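Local coordinates for chitinase (Pyrococcus furiosus, PDB 2CWR), which hydrolyses chitin, and is represented here by its chitin-binding domain, which probably holds the enzyme to its insoluble substrate, at residues V14-W19 with A23-T28. Residues are numbered along the deposited sequence; the frame is centred on the assembly and turned at random.
Sequences VKVNDW and AEYDVT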
ATOM      1  N   VAL A  14       8.758   0.659   1.041  1.00  9.43           N
ATOM      2  CA  VAL A  14       7.988  -0.091   2.009  1.00 10.15           C
ATOM      3  C   VAL A  14       8.899  -0.970   2.842  1.00 11.92           C
ATOM      4  O   VAL A  14       9.821  -1.607   2.324  1.00 12.02           O
ATOM      5  CB  VAL A  14       6.909  -0.959   1.314  1.00 10.93           C
ATOM      6  CG1 VAL A  14       7.549  -1.893   0.299  1.00 14.41           C
ATOM      7  CG2 VAL A  14       6.131  -1.751   2.361  1.00 12.30           C
ATOM      8  N   LYS A  15       8.649  -0.964   4.146  1.00 10.43           N
ATOM      9  CA  LYS A  15       9.406  -1.767   5.097  1.00 13.22           C
ATOM     10  C   LYS A  15       8.509  -2.956   5.424  1.00 12.83           C
ATOM     11  O   LYS A  15       7.348  -2.776   5.796  1.00 15.56           O
ATOM     12  CB  LYS A  15       9.675  -0.962   6.369  1.00 16.28           C
ATOM     13  CG  LYS A  15      10.577  -1.660   7.374  1.00 28.00           C
ATOM     14  CD  LYS A  15      12.043  -1.506   7.003  1.00 43.01           C
ATOM     15  CE  LYS A  15      12.555  -0.109   7.336  1.00 51.33           C
ATOM     16  NZ  LYS A  15      11.742   0.976   6.716  1.00 53.87           N
ATOM     17  N   VAL A  16       9.047  -4.164   5.292  1.00 11.63           N
ATOM     18  CA  VAL A  16       8.269  -5.371   5.547  1.00  9.97           C
ATOM     19  C   VAL A  16       8.786  -6.188   6.728  1.00 17.11           C
ATOM     20  O   VAL A  16       9.989  -6.391   6.883  1.00 17.18           O
ATOM     21  CB  VAL A  16       8.260  -6.284   4.305  1.00 15.29           C
ATOM     22  CG1 VAL A  16       7.321  -7.463   4.529  1.00 18.57           C
ATOM     23  CG2 VAL A  16       7.848  -5.486   3.078  1.00 17.34           C
ATOM     24  N   ASN A  17       7.857  -6.652   7.555  1.00 14.14           N
ATOM     25  CA  ASN A  17       8.182  -7.472   8.713  1.00 18.48           C
ATOM     26  C   ASN A  17       7.234  -8.664   8.690  1.00 17.12           C
ATOM     27  O   ASN A  17       6.068  -8.552   9.072  1.00 17.96           O
ATOM     28  CB  ASN A  17       8.002  -6.671  10.005  1.00 21.42           C
ATOM     29  CG  ASN A  17       8.098  -7.537  11.245  1.00 31.94           C
ATOM     30  OD1 ASN A  17       8.991  -8.377  11.366  1.00 33.33           O
ATOM     31  ND2 ASN A  17       7.179  -7.329  12.182  1.00 33.74           N
ATOM     32  N   ASP A  18       7.737  -9.802   8.222  1.00 19.18           N
ATOM     33  CA  ASP A  18       6.931 -11.015   8.126  1.00 19.91           C
ATOM     34  C   ASP A  18       7.215 -11.935   9.307  1.00 25.25           C
ATOM     35  O   ASP A  18       8.371 -12.170   9.657  1.00 23.20           O
ATOM     36  CB  ASP A  18       7.233 -11.733   6.806  1.00 20.97           C
ATOM     37  CG  ASP A  18       6.341 -12.939   6.577  1.00 25.71           C
ATOM     38  OD1 ASP A  18       6.499 -13.949   7.294  1.00 25.04           O
ATOM     39  OD2 ASP A  18       5.481 -12.873   5.674  1.00 23.61           O
ATOM     40  N   TRP A  19       6.154 -12.453   9.920  1.00 26.67           N
ATOM     41  CA  TRP A  19       6.298 -13.332  11.075  1.00 31.11           C
ATOM     42  C   TRP A  19       5.649 -14.697  10.875  1.00 31.21           C
ATOM     43  O   TRP A  19       5.235 -15.341  11.839  1.00 36.88           O
ATOM     44  CB  TRP A  19       5.717 -12.650  12.320  1.00 32.72           C
ATOM     45  CG  TRP A  19       4.280 -12.237  12.176  1.00 34.75           C
ATOM     46  CD1 TRP A  19       3.183 -13.048  12.217  1.00 34.72           C
ATOM     47  CD2 TRP A  19       3.788 -10.908  11.949  1.00 34.32           C
ATOM     48  NE1 TRP A  19       2.037 -12.308  12.030  1.00 38.38           N
ATOM     49  CE2 TRP A  19       2.381 -10.992  11.862  1.00 35.22           C
ATOM     50  CE3 TRP A  19       4.402  -9.654  11.808  1.00 29.74           C
ATOM     51  CZ2 TRP A  19       1.573  -9.869  11.642  1.00 34.14           C
ATOM     52  CZ3 TRP A  19       3.598  -8.535  11.589  1.00 29.44           C
ATOM     53  CH2 TRP A  19       2.197  -8.654  11.509  1.00 27.45           C
ATOM     54  N   ALA A  23       2.280 -10.379   8.144  1.00 15.94           N
ATOM     55  CA  ALA A  23       3.382  -9.463   7.883  1.00 12.39           C
ATOM     56  C   ALA A  23       2.889  -8.022   7.888  1.00 12.86           C
ATOM     57  O   ALA A  23       1.765  -7.741   7.468  1.00 14.15           O
ATOM     58  CB  ALA A  23       4.024  -9.790   6.534  1.00 15.05           C
ATOM     59  N   GLU A  24       3.731  -7.117   8.375  1.00 12.95           N
ATOM     60  CA  GLU A  24       3.384  -5.704   8.416  1.00 14.26           C
ATOM     61  C   GLU A  24       4.118  -4.950   7.318  1.00 13.38           C
ATOM     62  O   GLU A  24       5.316  -5.155   7.098  1.00 12.61           O
ATOM     63  CB  GLU A  24       3.743  -5.079   9.768  1.00 14.14           C
ATOM     64  CG  GLU A  24       3.371  -3.593   9.840  1.00 15.81           C
ATOM     65  CD  GLU A  24       3.591  -2.972  11.209  1.00 22.92           C
ATOM     66  OE1 GLU A  24       3.493  -3.702  12.217  1.00 25.14           O
ATOM     67  OE2 GLU A  24       3.842  -1.746  11.277  1.00 20.78           O
ATOM     68  N   TYR A  25       3.384  -4.078   6.636  1.00 12.59           N
ATOM     69  CA  TYR A  25       3.930  -3.264   5.567  1.00  9.47           C
ATOM     70  C   TYR A  25       3.799  -1.790   5.934  1.00 11.40           C
ATOM     71  O   TYR A  25       2.691  -1.268   6.060  1.00  9.84           O
ATOM     72  CB  TYR A  25       3.187  -3.541   4.257  1.00  9.40           C
ATOM     73  CG  TYR A  25       3.369  -4.958   3.759  1.00  9.90           C
ATOM     74  CD1 TYR A  25       2.658  -6.018   4.325  1.00 12.87           C
ATOM     75  CD2 TYR A  25       4.293  -5.244   2.755  1.00  9.55           C
ATOM     76  CE1 TYR A  25       2.869  -7.332   3.903  1.00 11.44           C
ATOM     77  CE2 TYR A  25       4.511  -6.552   2.326  1.00 12.85           C
ATOM     78  CZ  TYR A  25       3.796  -7.589   2.905  1.00 13.97           C
ATOM     79  OH  TYR A  25       4.011  -8.883   2.485  1.00 15.93           O
ATOM     80  N   ASP A  26       4.937  -1.130   6.123  1.00  9.89           N
ATOM     81  CA  ASP A  26       4.968   0.292   6.465  1.00 10.01           C
ATOM     82  C   ASP A  26       5.402   1.010   5.198  1.00 10.23           C
ATOM     83  O   ASP A  26       6.564   0.935   4.800  1.00  9.77           O
ATOM     84  CB  ASP A  26       5.978   0.541   7.585  1.00 11.63           C
ATOM     85  CG  ASP A  26       5.566  -0.111   8.894  1.00 17.33           C
ATOM     86  OD1 ASP A  26       6.459  -0.460   9.694  1.00 20.30           O
ATOM     87  OD2 ASP A  26       4.350  -0.265   9.124  1.00 15.83           O
ATOM     88  N   VAL A  27       4.457   1.700   4.571  1.00  9.90           N
ATOM     89  CA  VAL A  27       4.712   2.393   3.317  1.00  9.72           C
ATOM     90  C   VAL A  27       4.977   3.884   3.463  1.00 10.55           C
ATOM     91  O   VAL A  27       4.350   4.560   4.279  1.00 11.21           O
ATOM     92  CB  VAL A  27       3.509   2.217   2.349  1.00  9.85           C
ATOM     93  CG1 VAL A  27       3.805   2.864   1.003  1.00 10.45           C
ATOM     94  CG2 VAL A  27       3.187   0.731   2.179  1.00 11.20           C
ATOM     95  N   THR A  28       5.920   4.382   2.668  1.00  9.30           N
ATOM     96  CA  THR A  28       6.240   5.804   2.650  1.00 10.57           C
ATOM     97  C   THR A  28       6.263   6.233   1.197  1.00  9.72           C
ATOM     98  O   THR A  28       6.929   5.611   0.369  1.00 11.27           O
ATOM     99  CB  THR A  28       7.611   6.114   3.270  1.00 13.61           C
ATOM    100  OG1 THR A  28       7.614   5.719   4.644  1.00 11.59           O
ATOM    101  CG2 THR A  28       7.902   7.615   3.186  1.00 15.60           C
TER
HETATM  102  O   HOH W   1       5.479  -5.356  13.129  1.00 39.94           O
HETATM  103  O   HOH W   2       5.451 -11.174   3.511  1.00 15.57           O
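Val16 lies alongside Tyr25, both side chains pointing the same way from neighbouring strands. Its CG1 sits over the Tyr25 ring face in a CH-pi contact, 4.1 Å from the ring centroid. CG1 reaches the ring because it stands anti to the backbone N (chi1 -174°). Val14 CG2 meets the same ring at its edge, in plane, and also touches Val27 CG2 at 3.9 Å. The ring of Phe81, on strand 76-84, meets that of Tyr25 with the planes about 10° apart, and Val91 and Ile94 of the second sheet also touch Tyr25. This is the packed side. An alanine in place of Tyr25 would probably leave Val16 CG1 without its ring and open a gap toward Phe81.

The two strands form an antiparallel beta hairpin at the margin of a four-stranded sheet, in a beta-sandwich of the cellulose-binding-domain family. Two hydrogen-bonded pairs join them. Lys15 and Asp26 exchange both backbone bonds, and so do Asn17 and Glu24, with Glu24 N to Asn17 O at 2.8 Å.

The Lys15, Asn17, Glu24 and Asp26 side chains share the other, looser face. Here a water accepts from Asn17 ND2 and donates to Glu24 OE1. Near the turn, the Trp19 ring lies over the Ala23 backbone, with CZ2 3.6 Å from Ala23 N. On the tyrosine side, a second water links Asp18 OD2 to Tyr25 OH; Asp18 also salt-bridges Lys90 and accepts from Gly20 N.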